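Local structure of cupin 2 conserved barrel domain protein (Leptotrichia buccalis, 3RNS) at residues 186-191 against 205-210; 69-74 against 92-97. The protein is of unknown function but belongs to the cupin superfamily, whose members fold as conserved beta barrels. All blocks are in the same frame, centred on the assembly; numbering follows the deposited sequence.

Interaction 1. Residues 186-191 against 205-210; sequences YYVDGK and ANIPHA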
ATOM      1  N   TYR A 186       7.332  -2.839 -14.863  1.00 32.17           N
ATOM      2  CA  TYR A 186       7.528  -4.094 -14.134  1.00 32.00           C
ATOM      3  C   TYR A 186       7.503  -5.282 -15.061  1.00 33.21           C
ATOM      4  O   TYR A 186       7.004  -5.201 -16.174  1.00 33.43           O
ATOM      5  CB  TYR A 186       6.459  -4.269 -13.070  1.00 31.94           C
ATOM      6  CG  TYR A 186       6.585  -3.306 -11.943  1.00 32.05           C
ATOM      7  CD1 TYR A 186       7.165  -3.689 -10.743  1.00 32.63           C
ATOM      8  CD2 TYR A 186       6.124  -2.001 -12.067  1.00 32.42           C
ATOM      9  CE1 TYR A 186       7.270  -2.789  -9.696  1.00 31.87           C
ATOM     10  CE2 TYR A 186       6.265  -1.102 -11.042  1.00 31.96           C
ATOM     11  CZ  TYR A 186       6.811  -1.498  -9.864  1.00 29.34           C
ATOM     12  OH  TYR A 186       6.932  -0.593  -8.820  1.00 32.17           O
ATOM     13  N   TYR A 187       8.156  -6.359 -14.638  1.00 33.60           N
ATOM     14  CA  TYR A 187       8.127  -7.595 -15.365  1.00 34.95           C
ATOM     15  C   TYR A 187       7.770  -8.708 -14.402  1.00 36.38           C
ATOM     16  O   TYR A 187       8.270  -8.747 -13.250  1.00 34.92           O
ATOM     17  CB  TYR A 187       9.471  -7.931 -15.994  1.00 35.93           C
ATOM     18  CG  TYR A 187      10.045  -6.917 -16.975  1.00 38.99           C
ATOM     19  CD1 TYR A 187       9.985  -7.114 -18.357  1.00 41.05           C
ATOM     20  CD2 TYR A 187      10.691  -5.792 -16.513  1.00 38.12           C
ATOM     21  CE1 TYR A 187      10.553  -6.185 -19.231  1.00 42.50           C
ATOM     22  CE2 TYR A 187      11.240  -4.882 -17.355  1.00 40.45           C
ATOM     23  CZ  TYR A 187      11.178  -5.069 -18.713  1.00 44.04           C
ATOM     24  OH  TYR A 187      11.761  -4.073 -19.508  1.00 47.11           O
ATOM     25  N   VAL A 188       6.906  -9.611 -14.859  1.00 37.87           N
ATOM     26  CA  VAL A 188       6.620 -10.837 -14.110  1.00 39.84           C
ATOM     27  C   VAL A 188       6.816 -11.983 -15.074  1.00 42.77           C
ATOM     28  O   VAL A 188       6.148 -12.037 -16.097  1.00 42.06           O
ATOM     29  CB  VAL A 188       5.181 -10.858 -13.509  1.00 39.79           C
ATOM     30  CG1 VAL A 188       4.819 -12.280 -12.966  1.00 40.57           C
ATOM     31  CG2 VAL A 188       5.071  -9.820 -12.381  1.00 35.03           C
ATOM     32  N   ASP A 189       7.752 -12.863 -14.739  1.00 46.27           N
ATOM     33  CA  ASP A 189       8.100 -14.016 -15.570  1.00 50.69           C
ATOM     34  C   ASP A 189       8.324 -13.548 -17.025  1.00 51.89           C
ATOM     35  O   ASP A 189       7.711 -14.054 -17.961  1.00 53.63           O
ATOM     36  CB  ASP A 189       6.976 -15.034 -15.465  1.00 52.40           C
ATOM     37  CG  ASP A 189       7.400 -16.435 -15.859  1.00 58.76           C
ATOM     38  OD1 ASP A 189       8.609 -16.688 -16.075  1.00 63.12           O
ATOM     39  OD2 ASP A 189       6.481 -17.290 -15.941  1.00 65.87           O
ATOM     40  N   GLY A 190       9.163 -12.523 -17.184  1.00 52.04           N
ATOM     41  CA  GLY A 190       9.437 -11.948 -18.497  1.00 52.94           C
ATOM     42  C   GLY A 190       8.383 -11.041 -19.125  1.00 51.94           C
ATOM     43  O   GLY A 190       8.704 -10.310 -20.056  1.00 53.73           O
ATOM     44  N   LYS A 191       7.152 -11.042 -18.632  1.00 49.64           N
ATOM     45  CA  LYS A 191       6.130 -10.176 -19.196  1.00 48.23           C
ATOM     46  C   LYS A 191       6.103  -8.739 -18.626  1.00 44.78           C
ATOM     47  O   LYS A 191       5.919  -8.581 -17.450  1.00 42.01           O
ATOM     48  CB  LYS A 191       4.792 -10.767 -18.959  1.00 48.41           C
ATOM     49  CG  LYS A 191       3.729  -9.959 -19.587  1.00 48.53           C
ATOM     50  CD  LYS A 191       2.449 -10.351 -19.001  1.00 51.21           C
ATOM     51  CE  LYS A 191       2.143  -9.564 -17.764  1.00 50.09           C
ATOM     52  NZ  LYS A 191       0.885 -10.097 -17.225  1.00 50.15           N
ATOM     53  N   ALA A 205       4.040 -14.820  -5.613  1.00 39.58           N
ATOM     54  CA  ALA A 205       5.056 -15.548  -4.855  1.00 41.93           C
ATOM     55  C   ALA A 205       5.777 -16.513  -5.760  1.00 44.09           C
ATOM     56  O   ALA A 205       5.160 -17.114  -6.614  1.00 45.47           O
ATOM     57  CB  ALA A 205       4.406 -16.345  -3.664  1.00 42.14           C
ATOM     58  N   ASN A 206       7.081 -16.646  -5.562  1.00 45.65           N
ATOM     59  CA  ASN A 206       7.871 -17.716  -6.183  1.00 49.17           C
ATOM     60  C   ASN A 206       7.967 -17.673  -7.710  1.00 48.54           C
ATOM     61  O   ASN A 206       8.355 -18.676  -8.348  1.00 50.57           O
ATOM     62  CB  ASN A 206       7.357 -19.098  -5.714  1.00 52.04           C
ATOM     63  CG  ASN A 206       7.286 -19.203  -4.194  1.00 55.01           C
ATOM     64  OD1 ASN A 206       8.214 -18.779  -3.488  1.00 60.79           O
ATOM     65  ND2 ASN A 206       6.194 -19.757  -3.686  1.00 58.19           N
ATOM     66  N   ILE A 207       7.661 -16.507  -8.282  1.00 45.10           N
ATOM     67  CA  ILE A 207       7.718 -16.294  -9.713  1.00 44.84           C
ATOM     68  C   ILE A 207       8.660 -15.122  -9.984  1.00 42.42           C
ATOM     69  O   ILE A 207       8.547 -14.090  -9.355  1.00 41.38           O
ATOM     70  CB  ILE A 207       6.346 -15.962 -10.299  1.00 44.28           C
ATOM     71  CG1 ILE A 207       5.355 -17.108 -10.095  1.00 48.16           C
ATOM     72  CG2 ILE A 207       6.479 -15.670 -11.807  1.00 45.13           C
ATOM     73  CD1 ILE A 207       5.574 -18.254 -11.011  1.00 50.27           C
ATOM     74  N   PRO A 208       9.584 -15.268 -10.927  1.00 42.59           N
ATOM     75  CA  PRO A 208      10.522 -14.160 -10.978  1.00 41.18           C
ATOM     76  C   PRO A 208       9.861 -12.850 -11.401  1.00 38.92           C
ATOM     77  O   PRO A 208       8.913 -12.862 -12.213  1.00 39.61           O
ATOM     78  CB  PRO A 208      11.571 -14.615 -12.004  1.00 42.45           C
ATOM     79  CG  PRO A 208      11.250 -16.073 -12.339  1.00 45.61           C
ATOM     80  CD  PRO A 208       9.798 -16.243 -12.009  1.00 44.14           C
ATOM     81  N   HIS A 209      10.332 -11.738 -10.840  1.00 36.49           N
ATOM     82  CA  HIS A 209       9.890 -10.400 -11.281  1.00 35.06           C
ATOM     83  C   HIS A 209      11.102  -9.453 -11.327  1.00 34.38           C
ATOM     84  O   HIS A 209      12.181  -9.736 -10.758  1.00 34.95           O
ATOM     85  CB  HIS A 209       8.757  -9.838 -10.382  1.00 32.81           C
ATOM     86  CG  HIS A 209       9.116  -9.783  -8.930  1.00 36.83           C
ATOM     87  ND1 HIS A 209       8.559 -10.624  -7.992  1.00 41.68           N
ATOM     88  CD2 HIS A 209      10.003  -9.009  -8.259  1.00 40.21           C
ATOM     89  CE1 HIS A 209       9.072 -10.358  -6.802  1.00 42.37           C
ATOM     90  NE2 HIS A 209       9.954  -9.385  -6.938  1.00 42.88           N
ATOM     91  N   ALA A 210      10.909  -8.329 -11.995  1.00 33.24           N
ATOM     92  CA  ALA A 210      11.933  -7.297 -12.134  1.00 32.67           C
ATOM     93  C   ALA A 210      11.222  -5.965 -12.350  1.00 31.34           C
ATOM     94  O   ALA A 210      10.028  -5.899 -12.621  1.00 29.92           O
ATOM     95  CB  ALA A 210      12.865  -7.625 -13.327  1.00 31.90           C
TER
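Val188 holds CG1 anti to its backbone N (chi1 169°), which brings it to 3.9 Å from Ile207 CG2, the side chains crossing at about a right angle. The Ile207 methyl also reaches the next residue, with CG2 at 3.7 Å from Asp189 CB. In His209, CG sits between the backbone N and the carbonyl carbon (chi1 56°), and the ring leads away from Val188 to meet His169 edge-to-face, while CB remains 3.1 Å from Tyr187 O. The backbones are antiparallel. Tyr187 and Ala210 form a hydrogen-bonded pair, with Tyr187 N to Ala210 O at 2.8 Å and Ala210 N to Tyr187 O at 3.0 Å. This pairing joins the central strands 183-188 and 209-212 of a four-stranded sheet in the cupin barrel; a type I' turn from Val188 to Lys191 leads into the edge strand 191-196. Asp189, inside that turn, donates its N to Pro208 O at 2.8 Å, a bond of 166° that ties the turn to the segment leading into strand 209-212. On the Tyr187 and Ala210 face, Ala210 O lies at the edge of the Tyr187 ring, near its plane, and the phenol OH hydrogen-bonds Glu212.

Interaction 2. Residues 69-74 against 92-97; sequences EIFIEN and NYSIEA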
ATOM      1  N   GLU A  69      -9.818  11.666   9.820  1.00 46.59           N
ATOM      2  CA  GLU A  69      -9.313  11.837  11.174  1.00 50.36           C
ATOM      3  C   GLU A  69      -9.284  10.473  11.877  1.00 51.73           C
ATOM      4  O   GLU A  69     -10.235   9.689  11.753  1.00 50.40           O
ATOM      5  CB  GLU A  69     -10.195  12.829  11.926  1.00 52.33           C
ATOM      6  CG  GLU A  69     -10.334  14.159  11.174  1.00 56.52           C
ATOM      7  CD  GLU A  69     -10.974  15.298  11.998  1.00 62.76           C
ATOM      8  OE1 GLU A  69     -12.037  15.096  12.626  1.00 66.21           O
ATOM      9  OE2 GLU A  69     -10.409  16.422  11.993  1.00 66.47           O
ATOM     10  N   ILE A  70      -8.187  10.188  12.575  1.00 53.82           N
ATOM     11  CA  ILE A  70      -8.052   8.948  13.310  1.00 55.99           C
ATOM     12  C   ILE A  70      -7.990   9.327  14.764  1.00 59.53           C
ATOM     13  O   ILE A  70      -7.252  10.230  15.117  1.00 61.24           O
ATOM     14  CB  ILE A  70      -6.770   8.171  12.958  1.00 55.91           C
ATOM     15  CG1 ILE A  70      -6.371   8.346  11.479  1.00 56.40           C
ATOM     16  CG2 ILE A  70      -6.959   6.681  13.258  1.00 55.47           C
ATOM     17  CD1 ILE A  70      -7.075   7.409  10.510  1.00 55.91           C
ATOM     18  N   PHE A  71      -8.785   8.683  15.600  1.00 61.41           N
ATOM     19  CA  PHE A  71      -8.729   8.941  17.020  1.00 65.19           C
ATOM     20  C   PHE A  71      -8.253   7.667  17.640  1.00 66.98           C
ATOM     21  O   PHE A  71      -8.956   6.672  17.590  1.00 66.92           O
ATOM     22  CB  PHE A  71     -10.090   9.316  17.572  1.00 65.94           C
ATOM     23  CG  PHE A  71     -10.738  10.473  16.861  1.00 66.84           C
ATOM     24  CD1 PHE A  71     -10.637  11.766  17.363  1.00 69.67           C
ATOM     25  CD2 PHE A  71     -11.468  10.261  15.686  1.00 66.83           C
ATOM     26  CE1 PHE A  71     -11.254  12.830  16.704  1.00 70.09           C
ATOM     27  CE2 PHE A  71     -12.077  11.308  15.016  1.00 66.23           C
ATOM     28  CZ  PHE A  71     -11.974  12.600  15.523  1.00 68.40           C
ATOM     29  N   ILE A  72      -7.033   7.689  18.168  1.00 69.64           N
ATOM     30  CA  ILE A  72      -6.424   6.519  18.797  1.00 71.44           C
ATOM     31  C   ILE A  72      -6.457   6.782  20.279  1.00 75.13           C
ATOM     32  O   ILE A  72      -5.940   7.816  20.728  1.00 76.48           O
ATOM     33  CB  ILE A  72      -4.943   6.305  18.368  1.00 70.94           C
ATOM     34  CG1 ILE A  72      -4.725   6.705  16.904  1.00 68.80           C
ATOM     35  CG2 ILE A  72      -4.521   4.861  18.613  1.00 70.63           C
ATOM     36  CD1 ILE A  72      -3.458   6.145  16.271  1.00 67.27           C
ATOM     37  N   GLU A  73      -7.058   5.857  21.034  1.00 77.51           N
ATOM     38  CA  GLU A  73      -7.281   6.039  22.462  1.00 80.82           C
ATOM     39  C   GLU A  73      -7.377   7.546  22.749  1.00 82.30           C
ATOM     40  O   GLU A  73      -6.593   8.094  23.541  1.00 84.24           O
ATOM     41  CB  GLU A  73      -6.145   5.411  23.319  1.00 82.97           C
ATOM     42  CG  GLU A  73      -5.886   3.883  23.165  1.00 83.12           C
ATOM     43  CD  GLU A  73      -6.879   2.976  23.903  1.00 84.92           C
ATOM     44  OE1 GLU A  73      -7.082   3.156  25.133  1.00 88.06           O
ATOM     45  OE2 GLU A  73      -7.417   2.049  23.260  1.00 82.36           O
ATOM     46  N   ASN A  74      -8.318   8.218  22.076  1.00 81.46           N
ATOM     47  CA  ASN A  74      -8.607   9.648  22.331  1.00 82.27           C
ATOM     48  C   ASN A  74      -7.467  10.602  21.951  1.00 81.33           C
ATOM     49  O   ASN A  74      -7.030  11.413  22.776  1.00 83.43           O
ATOM     50  CB  ASN A  74      -8.989   9.877  23.812  1.00 84.96           C
ATOM     51  CG  ASN A  74     -10.490   9.777  24.067  1.00 86.51           C
ATOM     52  OD1 ASN A  74     -11.247   9.186  23.283  1.00 84.99           O
ATOM     53  ND2 ASN A  74     -10.928  10.357  25.188  1.00 87.56           N
ATOM     54  N   ASN A  92      -7.576   0.755  20.868  1.00 65.72           N
ATOM     55  CA  ASN A  92      -8.852   1.126  20.292  1.00 63.93           C
ATOM     56  C   ASN A  92      -8.605   2.323  19.425  1.00 61.35           C
ATOM     57  O   ASN A  92      -7.801   3.209  19.783  1.00 62.39           O
ATOM     58  CB  ASN A  92      -9.876   1.535  21.344  1.00 66.31           C
ATOM     59  CG  ASN A  92     -10.392   0.364  22.132  1.00 69.96           C
ATOM     60  OD1 ASN A  92     -10.893  -0.605  21.566  1.00 73.06           O
ATOM     61  ND2 ASN A  92     -10.285   0.446  23.448  1.00 74.81           N
ATOM     62  N   TYR A  93      -9.290   2.348  18.287  1.00 57.52           N
ATOM     63  CA  TYR A  93      -9.287   3.516  17.423  1.00 54.12           C
ATOM     64  C   TYR A  93     -10.563   3.599  16.597  1.00 51.68           C
ATOM     65  O   TYR A  93     -11.335   2.660  16.498  1.00 49.22           O
ATOM     66  CB  TYR A  93      -8.028   3.549  16.536  1.00 53.02           C
ATOM     67  CG  TYR A  93      -7.894   2.425  15.513  1.00 50.89           C
ATOM     68  CD1 TYR A  93      -7.311   1.208  15.856  1.00 50.51           C
ATOM     69  CD2 TYR A  93      -8.339   2.586  14.202  1.00 48.50           C
ATOM     70  CE1 TYR A  93      -7.189   0.188  14.935  1.00 49.71           C
ATOM     71  CE2 TYR A  93      -8.201   1.576  13.263  1.00 47.55           C
ATOM     72  CZ  TYR A  93      -7.620   0.380  13.637  1.00 48.30           C
ATOM     73  OH  TYR A  93      -7.503  -0.637  12.726  1.00 49.71           O
ATOM     74  N   SER A  94     -10.785   4.774  16.043  1.00 50.42           N
ATOM     75  CA  SER A  94     -11.815   4.966  15.063  1.00 49.21           C
ATOM     76  C   SER A  94     -11.182   5.754  13.932  1.00 47.35           C
ATOM     77  O   SER A  94     -10.194   6.479  14.157  1.00 48.07           O
ATOM     78  CB  SER A  94     -13.019   5.709  15.668  1.00 50.42           C
ATOM     79  OG  SER A  94     -12.620   6.962  16.210  1.00 53.97           O
ATOM     80  N   ILE A  95     -11.746   5.602  12.732  1.00 45.72           N
ATOM     81  CA  ILE A  95     -11.367   6.397  11.537  1.00 45.12           C
ATOM     82  C   ILE A  95     -12.609   7.063  10.931  1.00 44.07           C
ATOM     83  O   ILE A  95     -13.567   6.356  10.556  1.00 44.81           O
ATOM     84  CB  ILE A  95     -10.729   5.541  10.457  1.00 44.62           C
ATOM     85  CG1 ILE A  95      -9.533   4.751  11.031  1.00 48.16           C
ATOM     86  CG2 ILE A  95     -10.261   6.396   9.275  1.00 43.21           C
ATOM     87  CD1 ILE A  95      -8.774   3.911   9.973  1.00 47.84           C
ATOM     88  N   GLU A  96     -12.594   8.397  10.863  1.00 42.10           N
ATOM     89  CA  GLU A  96     -13.701   9.183  10.332  1.00 41.93           C
ATOM     90  C   GLU A  96     -13.315   9.797   9.001  1.00 39.52           C
ATOM     91  O   GLU A  96     -12.247  10.378   8.832  1.00 38.52           O
ATOM     92  CB  GLU A  96     -14.122  10.293  11.307  1.00 43.40           C
ATOM     93  CG  GLU A  96     -14.613   9.797  12.646  1.00 48.31           C
ATOM     94  CD  GLU A  96     -15.206  10.920  13.569  1.00 54.31           C
ATOM     95  OE1 GLU A  96     -15.704  10.597  14.673  1.00 56.68           O
ATOM     96  OE2 GLU A  96     -15.172  12.110  13.189  1.00 57.41           O
ATOM     97  N   ALA A  97     -14.199   9.662   8.040  1.00 38.38           N
ATOM     98  CA  ALA A  97     -14.017  10.280   6.739  1.00 38.21           C
ATOM     99  C   ALA A  97     -14.589  11.716   6.725  1.00 40.46           C
ATOM    100  O   ALA A  97     -15.765  11.904   6.998  1.00 40.79           O
ATOM    101  CB  ALA A  97     -14.718   9.415   5.669  1.00 34.89           C
TER
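Glu69 to Ile72 and Tyr93 to Glu96 pair residue for residue as antiparallel strands, their short axes 4.8 Å apart at closest approach and their N-to-C directions 167° apart. They are the two inner strands of a four-stranded sheet, between 49-52 and 76-80, in an arrangement consistent with a cupin-type barrel. Glu69 with Glu96 and Phe71 with Ser94 are hydrogen-bonded pairs; Ile70 with Ile95 and Ile72 with Tyr93 are non-hydrogen-bonded. Past the strand, Glu73 N continues the pattern to Asn92 O at 3.0 Å. The isoleucines and Tyr93 share one face; Ile70, Ile72 and Tyr93 pack on strand 83-87, Ile95 on Ile50. There Ile70 and Ile95 lie side by side, pointing the same way, with Ile70 CD1 at 3.6 Å from Ile95 CG2; Tyr93 OH hydrogen-bonds Tyr61. The other face is polar around one ring. With CG anti to its carbonyl carbon, the Phe71 ring starts out beside the backbone N, and its CD2 stands 3.5 Å from Ser94 OG, while CE2 lies 3.5 Å from Glu96 CD, ring and carboxylate planes 58° apart. An alanine at Phe71 would probably open a gap beside Ser94 and leave the Glu96 carboxylate without its ring neighbour, though still paired with Arg98. Glu69 OE1 and Glu96 OE2 are 4.4 Å apart, a repulsion likely to be eased by their salt bridges, Glu69 to Lys76 and Glu96 to Arg98. Beyond the strand ends the Glu73 side chain bends at chi2 back to Asn92, where OE2 takes Asn92 N at 2.7 Å through its anti lone pair; Asn92 ND2 also reaches OE2, weakly, at 3.3 Å with an N-H...O angle of 122°.

Interactions 1 and 2 occupy corresponding places in two separate four-stranded sheets: each joins the two inner strands, and both sheets run first, fourth, second, third in strand order. They lie on opposite sides of the chain's centre, their own centres 38 Å apart and nearest atoms about 25 Å apart, without touching. Both are partly buried, with three buried residues apiece. Interaction 2 buries more surface between its segments, 492 against 314 Å², in keeping with its four bridged pairs against two. Both continue past their strands by a backbone bond; 69-74 with 92-97 adds a side-chain carboxylate there, and acidic side chains at the other end of the pair.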